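Local coordinates for protein alcohol dehydrogenase IV (Corynebacterium glutamicum, PDB 3IV7) that probably works as an NAD-dependent oxidoreductase of the iron-containing alcohol dehydrogenase family, with maleylacetate reductase as its likely activity, at residues 162-167 / 208-213; 166-171 / 300-305; 17-22 / 152-157. All coordinates share one frame; numbering follows the deposited sequence.

Interaction 1: residues 162-167 / 208-213; sequences LPVEMS and KIVANP
Pro163 O takes two bonds from Ser167, the residue whose CB meets Ile209 CG2 across this contact. Ser167 N donates at 2.8 Å to Pro163 O, as the first turn of helix 164-181 closes behind its N-cap, Pro163. Ser167 OG donates to the same Pro163 O at 2.7 Å, from above the carbonyl plane. OG can do so because it lies beside its own backbone N, anti to the carbonyl carbon (chi1 -62°).

The contact itself is apolar. It sets the start of helix 164-181 against the last turn of helix 189-211, in the helical part of the fold. Val164 carries most of it with two methyls. Its CG2 reaches the Pro213 ring, 3.6 Å from CG of Pro213. Its CG1 meets Val210 CG2 at 3.9 Å, and these two side chains cross at about a right angle. On the next turn, Ser167 CB lies 4.1 Å from Ile209 CG2, and Tyr122 touches both residues.

Arg219 of helix 216-236 supplies the polar tie. It bonds Leu162 O and Ser167 OG on one segment and Pro213 O on the other. The chemistry is thus divided: methyls and a proline ring fill the direct interface, while one guanidinium joins the polar atoms of both helix ends.

Interaction 2: residues 166-171 / 300-305; sequences MSVASG and LSVNAP
Val168, on the second turn of helix 164-181, packs on Val302 where helix 291-301 ends in a Schellman motif. Asn303, with positive phi, is the C-prime residue of that motif. Ala304 N turns back to Arg299 O, and Asn303 N makes a weak bond to Leu300 O. The chain then leaves the helix through Ala304 and Pro305, and Val168 points into this turn.

Val168 CB lies 4.1 Å from Val302 O. From there the side chain forks. CG2 lies beside its own backbone N and is 3.9 Å from Val302 CB. The same methyl lies 3.7 Å from Val302 O. CG1 is anti to the backbone N (chi1 171°) and meets Val302 CG2 at 3.4 Å, closer than usual van der Waals contact for two carbons. Val302 CG2 sits between its own backbone N and carbonyl carbon, and this is the methyl that Val168 CG1 presses on. CG1 of Val168 is also 3.6 Å from Val302 O. It comes within 4.2 Å of Ala304 CA as well, so this one methyl touches the residues before and after Asn303.

The contact is buried, and other helices close it in. Leu206 and Val210 of helix 189-211 touch Val302. Ala257 and Gln258 of helix 256-271 touch Ala169, and Ala261 and Thr262 of the same helix touch Pro305. Three parts of the helical region thus converge on the exit from helix 291-301. The side chains that meet are all apolar, though Val168 also lies against the carbonyl oxygen of Val302. Beyond the valines, the contact finishes one residue further along helix 164-181, where Ala169 CB lies 4.1 Å from Pro305 CG.

Interaction 3: residues 17-22 / 152-157; sequences VMFGYG and VIYDSE
Met18 and Tyr154 are joined by a backbone bond where strands 7-20 and 151-154 run side by side in the parallel sheet of the N-terminal Rossmann-like domain. The ladder is regular. Met18 N donates to Val152 O at 2.8 Å, Tyr154 N donates to Met18 O, and Gly20 N donates to Tyr154 O. All three bonds are nearly straight.

The other edge of strand 7-20 is used as well. Val17 to Gly20 pair antiparallel with a strand of the second subunit, so the sheet continues across the dimer interface. Past the last of the bonds to strand 151-154, a water donates to Gly20 O at 2.9 Å and, weakly, to Tyr154 O.

Asp155 takes over from the strand bonds. Its OD1 accepts from Gly22 N at 2.7 Å, and from Glu157 N at 2.9 Å in an Asx turn. The two donors come from opposite faces of the carboxylate. OD2 bonds Ser24 OG, so the group is held at both oxygens. CG is anti to the backbone N (chi1 -179°), and the carboxylate reaches the neighbouring segment.

Other polar ends are met from outside: Tyr154 OH by Glu126, and Ser156 OG by Asp220. Ser156 OG also lies at the edge of the Tyr21 ring, near its plane.

Apolar contacts line the two faces of the sheet. Phe19 CD2 is 3.4 Å from Tyr154 CB, and Val17 CG1 meets the ring edge at Tyr154 CD2. On the opposite side of the sheet, the selenium of Met18, a selenomethionine, lies 4.2 Å from Ile153 CG1 (SE to CG1). At the far end, Glu157 CB makes a CH-pi contact over the Tyr21 ring, 3.9 Å from its centroid.

From the N terminus, interaction 3 closes first. It brings strand 151-154 beside strand 7-20, with most of the N-terminal domain in the loop between them. After a short loop the chain enters helix 164-181, where interactions 1 and 2 both open and share Met166 and Ser167. Interaction 1 closes at the end of helix 189-211. Interaction 2 closes much later, after helix 291-301, so its loop takes in nearly all of the shorter one. The two touch through Val210 CG2 and Val168 CG2, 3.6 Å apart. Interaction 3 stands apart, its centre about 18 Å from that of interaction 1. Interactions 1 and 2 tie helix 164-181 to the ends of helices 189-211 and 291-301.

Interaction 1: residues 162-167 / 208-213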
loop_
_atom_site.group_PDB
_atom_site.type_symbol
_atom_site.label_atom_id
_atom_site.label_comp_id
_atom_site.label_asym_id
_atom_site.label_seq_id
_atom_site.Cartn_x
_atom_site.Cartn_y
_atom_site.Cartn_z
ATOM N N LEU A 162 26.525 -0.710 -9.412
ATOM C CA LEU A 162 25.880 0.376 -10.170
ATOM C C LEU A 162 26.695 1.662 -9.983
ATOM O O LEU A 162 26.900 2.101 -8.846
ATOM C CB LEU A 162 24.473 0.602 -9.684
ATOM C CG LEU A 162 23.589 1.437 -10.595
ATOM C CD1 LEU A 162 23.482 0.766 -11.973
ATOM C CD2 LEU A 162 22.246 1.551 -9.939
ATOM N N PRO A 163 27.194 2.258 -11.089
ATOM C CA PRO A 163 28.032 3.432 -10.904
ATOM C C PRO A 163 27.315 4.553 -10.156
ATOM O O PRO A 163 26.107 4.675 -10.250
ATOM C CB PRO A 163 28.372 3.846 -12.348
ATOM C CG PRO A 163 28.334 2.582 -13.106
ATOM C CD PRO A 163 27.171 1.818 -12.497
ATOM N N VAL A 164 28.062 5.367 -9.450
ATOM C CA VAL A 164 27.473 6.443 -8.635
ATOM C C VAL A 164 26.627 7.415 -9.475
ATOM O O VAL A 164 25.497 7.728 -9.122
ATOM C CB VAL A 164 28.540 7.235 -7.874
ATOM C CG1 VAL A 164 27.902 8.381 -7.131
ATOM C CG2 VAL A 164 29.317 6.311 -6.901
ATOM N N GLU A 165 27.150 7.854 -10.602
ATOM C CA GLU A 165 26.392 8.789 -11.457
ATOM C C GLU A 165 25.050 8.217 -11.896
ATOM O O GLU A 165 24.013 8.858 -11.724
ATOM C CB GLU A 165 27.240 9.230 -12.664
ATOM C CG GLU A 165 28.380 10.100 -12.241
ATOM C CD GLU A 165 29.173 10.693 -13.416
ATOM O OE1 GLU A 165 28.955 10.274 -14.578
ATOM O OE2 GLU A 165 30.003 11.595 -13.160
HETATM N N MSE A 166 25.052 6.993 -12.417
HETATM C CA MSE A 166 23.789 6.327 -12.775
HETATM C C MSE A 166 22.886 6.105 -11.548
HETATM O O MSE A 166 21.667 6.278 -11.631
HETATM C CB MSE A 166 24.066 4.993 -13.478
HETATM C CG MSE A 166 22.826 4.195 -13.831
HETATM SE SE MSE A 166 21.527 5.188 -14.984
HETATM C CE MSE A 166 20.077 3.790 -15.062
ATOM N N SER A 167 23.498 5.746 -10.408
ATOM C CA SER A 167 22.763 5.489 -9.182
ATOM C C SER A 167 22.021 6.759 -8.758
ATOM O O SER A 167 20.842 6.713 -8.364
ATOM C CB SER A 167 23.715 5.051 -8.048
ATOM O OG SER A 167 24.407 3.845 -8.330
ATOM N N LYS A 208 24.190 8.500 1.032
ATOM C CA LYS A 208 24.997 7.461 1.644
ATOM C C LYS A 208 25.722 6.632 0.545
ATOM O O LYS A 208 26.828 6.172 0.749
ATOM C CB LYS A 208 24.134 6.561 2.513
ATOM C CG LYS A 208 23.600 7.229 3.783
ATOM C CD LYS A 208 22.713 6.269 4.557
ATOM C CE LYS A 208 21.816 7.004 5.562
ATOM N NZ LYS A 208 20.923 6.086 6.197
ATOM N N ILE A 209 25.082 6.496 -0.617
ATOM C CA ILE A 209 25.670 5.814 -1.778
ATOM C C ILE A 209 26.821 6.640 -2.375
ATOM O O ILE A 209 27.851 6.080 -2.785
ATOM C CB ILE A 209 24.600 5.522 -2.872
ATOM C CG1 ILE A 209 23.609 4.463 -2.358
ATOM C CG2 ILE A 209 25.276 5.067 -4.214
ATOM C CD1 ILE A 209 22.336 4.411 -3.066
ATOM N N VAL A 210 26.669 7.964 -2.386
ATOM C CA VAL A 210 27.747 8.860 -2.899
ATOM C C VAL A 210 28.920 8.858 -1.932
ATOM O O VAL A 210 30.058 8.777 -2.339
ATOM C CB VAL A 210 27.236 10.306 -3.101
ATOM C CG1 VAL A 210 28.404 11.245 -3.416
ATOM C CG2 VAL A 210 26.135 10.339 -4.221
ATOM N N ALA A 211 28.610 8.898 -0.638
ATOM C CA ALA A 211 29.607 8.787 0.401
ATOM C C ALA A 211 30.348 7.414 0.380
ATOM O O ALA A 211 31.547 7.342 0.709
ATOM C CB ALA A 211 28.951 9.045 1.815
ATOM N N ASN A 212 29.618 6.362 0.035
ATOM C CA ASN A 212 30.143 5.000 -0.047
ATOM C C ASN A 212 29.296 4.188 -1.011
ATOM O O ASN A 212 28.150 3.785 -0.686
ATOM C CB ASN A 212 30.160 4.333 1.324
ATOM C CG ASN A 212 30.726 2.880 1.277
ATOM O OD1 ASN A 212 31.090 2.377 0.224
ATOM N ND2 ASN A 212 30.808 2.246 2.430
ATOM N N PRO A 213 29.801 3.987 -2.234
ATOM C CA PRO A 213 28.990 3.259 -3.261
ATOM C C PRO A 213 28.573 1.835 -2.835
ATOM O O PRO A 213 27.666 1.272 -3.428
ATOM C CB PRO A 213 29.941 3.197 -4.474
ATOM C CG PRO A 213 30.858 4.363 -4.285
ATOM C CD PRO A 213 31.043 4.538 -2.803
#

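Interaction 2: residues 166-171 / 300-305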
loop_
_atom_site.group_PDB
_atom_site.type_symbol
_atom_site.label_atom_id
_atom_site.label_comp_id
_atom_site.label_asym_id
_atom_site.label_seq_id
_atom_site.Cartn_x
_atom_site.Cartn_y
_atom_site.Cartn_z
HETATM N N MSE A 166 25.052 6.993 -12.417
HETATM C CA MSE A 166 23.789 6.327 -12.775
HETATM C C MSE A 166 22.886 6.105 -11.548
HETATM O O MSE A 166 21.667 6.278 -11.631
HETATM C CB MSE A 166 24.066 4.993 -13.478
HETATM C CG MSE A 166 22.826 4.195 -13.831
HETATM SE SE MSE A 166 21.527 5.188 -14.984
HETATM C CE MSE A 166 20.077 3.790 -15.062
ATOM N N SER A 167 23.498 5.746 -10.408
ATOM C CA SER A 167 22.763 5.489 -9.182
ATOM C C SER A 167 22.021 6.759 -8.758
ATOM O O SER A 167 20.842 6.713 -8.364
ATOM C CB SER A 167 23.715 5.051 -8.048
ATOM O OG SER A 167 24.407 3.845 -8.330
ATOM N N VAL A 168 22.729 7.886 -8.796
ATOM C CA VAL A 168 22.137 9.182 -8.439
ATOM C C VAL A 168 21.031 9.591 -9.448
ATOM O O VAL A 168 19.926 9.931 -9.056
ATOM C CB VAL A 168 23.235 10.281 -8.333
ATOM C CG1 VAL A 168 22.625 11.656 -8.195
ATOM C CG2 VAL A 168 24.137 9.996 -7.157
ATOM N N ALA A 169 21.334 9.537 -10.736
ATOM C CA ALA A 169 20.355 9.928 -11.735
ATOM C C ALA A 169 19.138 9.041 -11.660
ATOM O O ALA A 169 18.007 9.541 -11.681
ATOM C CB ALA A 169 20.950 9.912 -13.131
ATOM N N SER A 170 19.354 7.726 -11.546
ATOM C CA SER A 170 18.234 6.784 -11.455
ATOM C C SER A 170 17.479 6.983 -10.161
ATOM O O SER A 170 16.248 6.888 -10.136
ATOM C CB SER A 170 18.692 5.308 -11.579
ATOM O OG SER A 170 17.568 4.423 -11.504
ATOM N N GLY A 171 18.185 7.243 -9.073
ATOM C CA GLY A 171 17.489 7.529 -7.780
ATOM C C GLY A 171 16.588 8.755 -7.866
ATOM O O GLY A 171 15.496 8.795 -7.291
ATOM N N LEU A 300 22.643 18.970 -4.403
ATOM C CA LEU A 300 24.012 19.388 -4.135
ATOM C C LEU A 300 24.802 18.245 -3.471
ATOM O O LEU A 300 25.914 17.957 -3.852
ATOM C CB LEU A 300 24.023 20.619 -3.235
ATOM C CG LEU A 300 25.386 21.278 -3.086
ATOM C CD1 LEU A 300 25.934 21.589 -4.453
ATOM C CD2 LEU A 300 25.288 22.559 -2.240
ATOM N N SER A 301 24.186 17.540 -2.522
ATOM C CA SER A 301 24.911 16.490 -1.804
ATOM C C SER A 301 25.236 15.267 -2.670
ATOM O O SER A 301 26.131 14.513 -2.344
ATOM C CB SER A 301 24.172 16.072 -0.535
ATOM O OG SER A 301 23.107 15.190 -0.837
ATOM N N VAL A 302 24.531 15.075 -3.781
ATOM C CA VAL A 302 24.803 13.911 -4.630
ATOM C C VAL A 302 25.386 14.286 -5.992
ATOM O O VAL A 302 25.442 13.451 -6.892
ATOM C CB VAL A 302 23.548 13.033 -4.812
ATOM C CG1 VAL A 302 23.067 12.497 -3.428
ATOM C CG2 VAL A 302 22.399 13.824 -5.556
ATOM N N ASN A 303 25.838 15.535 -6.130
ATOM C CA ASN A 303 26.296 16.048 -7.420
ATOM C C ASN A 303 25.332 15.705 -8.587
ATOM O O ASN A 303 25.758 15.198 -9.604
ATOM C CB ASN A 303 27.698 15.506 -7.738
ATOM C CG ASN A 303 28.350 16.243 -8.878
ATOM O OD1 ASN A 303 27.957 17.364 -9.202
ATOM N ND2 ASN A 303 29.341 15.621 -9.506
ATOM N N ALA A 304 24.059 16.058 -8.436
ATOM C CA ALA A 304 23.004 15.663 -9.368
ATOM C C ALA A 304 23.142 16.249 -10.738
ATOM O O ALA A 304 23.712 17.274 -10.889
ATOM C CB ALA A 304 21.613 16.043 -8.777
ATOM N N PRO A 305 22.539 15.604 -11.753
ATOM C CA PRO A 305 22.537 16.201 -13.116
ATOM C C PRO A 305 21.977 17.613 -13.101
ATOM O O PRO A 305 21.029 17.873 -12.365
ATOM C CB PRO A 305 21.624 15.253 -13.902
ATOM C CG PRO A 305 21.841 13.916 -13.200
ATOM C CD PRO A 305 21.976 14.249 -11.744
#

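Interaction 3: residues 17-22 / 152-157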
loop_
_atom_site.group_PDB
_atom_site.type_symbol
_atom_site.label_atom_id
_atom_site.label_comp_id
_atom_site.label_asym_id
_atom_site.label_seq_id
_atom_site.Cartn_x
_atom_site.Cartn_y
_atom_site.Cartn_z
ATOM N N VAL A 17 6.768 -8.627 -2.621
ATOM C CA VAL A 17 8.081 -8.044 -2.626
ATOM C C VAL A 17 8.925 -8.768 -1.635
ATOM O O VAL A 17 8.535 -8.918 -0.456
ATOM C CB VAL A 17 8.007 -6.566 -2.203
ATOM C CG1 VAL A 17 9.397 -5.894 -2.321
ATOM C CG2 VAL A 17 6.988 -5.857 -3.038
HETATM N N MSE A 18 10.037 -9.316 -2.097
HETATM C CA MSE A 18 10.973 -9.996 -1.209
HETATM C C MSE A 18 12.253 -9.170 -1.204
HETATM O O MSE A 18 12.771 -8.817 -2.266
HETATM C CB MSE A 18 11.240 -11.398 -1.702
HETATM C CG MSE A 18 9.971 -12.221 -1.901
HETATM SE SE MSE A 18 10.268 -13.837 -2.977
HETATM C CE MSE A 18 10.575 -15.070 -1.579
ATOM N N PHE A 19 12.764 -8.876 -0.017
ATOM C CA PHE A 19 13.814 -7.910 0.126
ATOM C C PHE A 19 14.904 -8.476 0.989
ATOM O O PHE A 19 14.638 -9.001 2.078
ATOM C CB PHE A 19 13.236 -6.630 0.774
ATOM C CG PHE A 19 14.085 -5.419 0.604
ATOM C CD1 PHE A 19 15.258 -5.266 1.328
ATOM C CD2 PHE A 19 13.730 -4.433 -0.301
ATOM C CE1 PHE A 19 16.060 -4.137 1.153
ATOM C CE2 PHE A 19 14.526 -3.313 -0.493
ATOM C CZ PHE A 19 15.689 -3.160 0.230
ATOM N N GLY A 20 16.143 -8.353 0.543
ATOM C CA GLY A 20 17.275 -8.756 1.389
ATOM C C GLY A 20 18.613 -8.912 0.680
ATOM O O GLY A 20 18.725 -9.696 -0.270
ATOM N N TYR A 21 19.639 -8.225 1.206
ATOM C CA TYR A 21 21.011 -8.295 0.662
ATOM C C TYR A 21 21.470 -9.728 0.610
ATOM O O TYR A 21 21.363 -10.446 1.574
ATOM C CB TYR A 21 21.988 -7.451 1.516
ATOM C CG TYR A 21 23.464 -7.512 1.071
ATOM C CD1 TYR A 21 24.279 -8.562 1.440
ATOM C CD2 TYR A 21 24.023 -6.498 0.296
ATOM C CE1 TYR A 21 25.617 -8.605 1.045
ATOM C CE2 TYR A 21 25.346 -6.538 -0.092
ATOM C CZ TYR A 21 26.130 -7.592 0.275
ATOM O OH TYR A 21 27.469 -7.624 -0.083
ATOM N N GLY A 22 21.928 -10.155 -0.556
ATOM C CA GLY A 22 22.482 -11.479 -0.718
ATOM C C GLY A 22 21.468 -12.599 -0.807
ATOM O O GLY A 22 21.847 -13.727 -0.995
ATOM N N VAL A 152 8.531 -9.157 -6.892
ATOM C CA VAL A 152 9.737 -8.382 -7.036
ATOM C C VAL A 152 10.745 -8.830 -6.002
ATOM O O VAL A 152 10.438 -8.891 -4.813
ATOM C CB VAL A 152 9.465 -6.860 -6.874
ATOM C CG1 VAL A 152 10.771 -6.050 -7.107
ATOM C CG2 VAL A 152 8.361 -6.421 -7.836
ATOM N N ILE A 153 11.943 -9.174 -6.466
ATOM C CA ILE A 153 13.068 -9.541 -5.566
ATOM C C ILE A 153 14.101 -8.416 -5.551
ATOM O O ILE A 153 14.675 -8.070 -6.588
ATOM C CB ILE A 153 13.699 -10.853 -5.983
ATOM C CG1 ILE A 153 12.640 -11.966 -5.902
ATOM C CG2 ILE A 153 14.987 -11.174 -5.095
ATOM C CD1 ILE A 153 13.073 -13.327 -6.570
ATOM N N TYR A 154 14.238 -7.786 -4.394
ATOM C CA TYR A 154 15.180 -6.696 -4.185
ATOM C C TYR A 154 16.387 -7.161 -3.389
ATOM O O TYR A 154 16.278 -7.478 -2.186
ATOM C CB TYR A 154 14.515 -5.523 -3.433
ATOM C CG TYR A 154 13.621 -4.674 -4.262
ATOM C CD1 TYR A 154 14.099 -4.030 -5.412
ATOM C CD2 TYR A 154 12.317 -4.416 -3.865
ATOM C CE1 TYR A 154 13.310 -3.239 -6.142
ATOM C CE2 TYR A 154 11.509 -3.602 -4.609
ATOM C CZ TYR A 154 12.006 -2.997 -5.733
ATOM O OH TYR A 154 11.207 -2.176 -6.470
ATOM N N ASP A 155 17.543 -7.164 -4.051
ATOM C CA ASP A 155 18.810 -7.597 -3.451
ATOM C C ASP A 155 19.844 -6.516 -3.745
ATOM O O ASP A 155 20.381 -6.421 -4.873
ATOM C CB ASP A 155 19.221 -8.952 -4.046
ATOM C CG ASP A 155 20.522 -9.494 -3.468
ATOM O OD1 ASP A 155 21.255 -8.742 -2.790
ATOM O OD2 ASP A 155 20.812 -10.681 -3.695
ATOM N N SER A 156 20.140 -5.711 -2.740
ATOM C CA SER A 156 21.042 -4.579 -2.918
ATOM C C SER A 156 22.470 -4.989 -3.259
ATOM O O SER A 156 23.248 -4.160 -3.698
ATOM C CB SER A 156 21.032 -3.683 -1.671
ATOM O OG SER A 156 21.376 -4.421 -0.512
ATOM N N GLU A 157 22.818 -6.263 -3.072
ATOM C CA GLU A 157 24.119 -6.755 -3.507
ATOM C C GLU A 157 24.245 -6.603 -5.016
ATOM O O GLU A 157 25.337 -6.376 -5.527
ATOM C CB GLU A 157 24.352 -8.229 -3.109
ATOM C CG GLU A 157 25.734 -8.782 -3.585
ATOM C CD GLU A 157 26.149 -10.083 -2.861
ATOM O OE1 GLU A 157 25.296 -10.994 -2.682
ATOM O OE2 GLU A 157 27.327 -10.197 -2.493
HETATM O O HOH W 1 16.724 -10.287 -2.343
#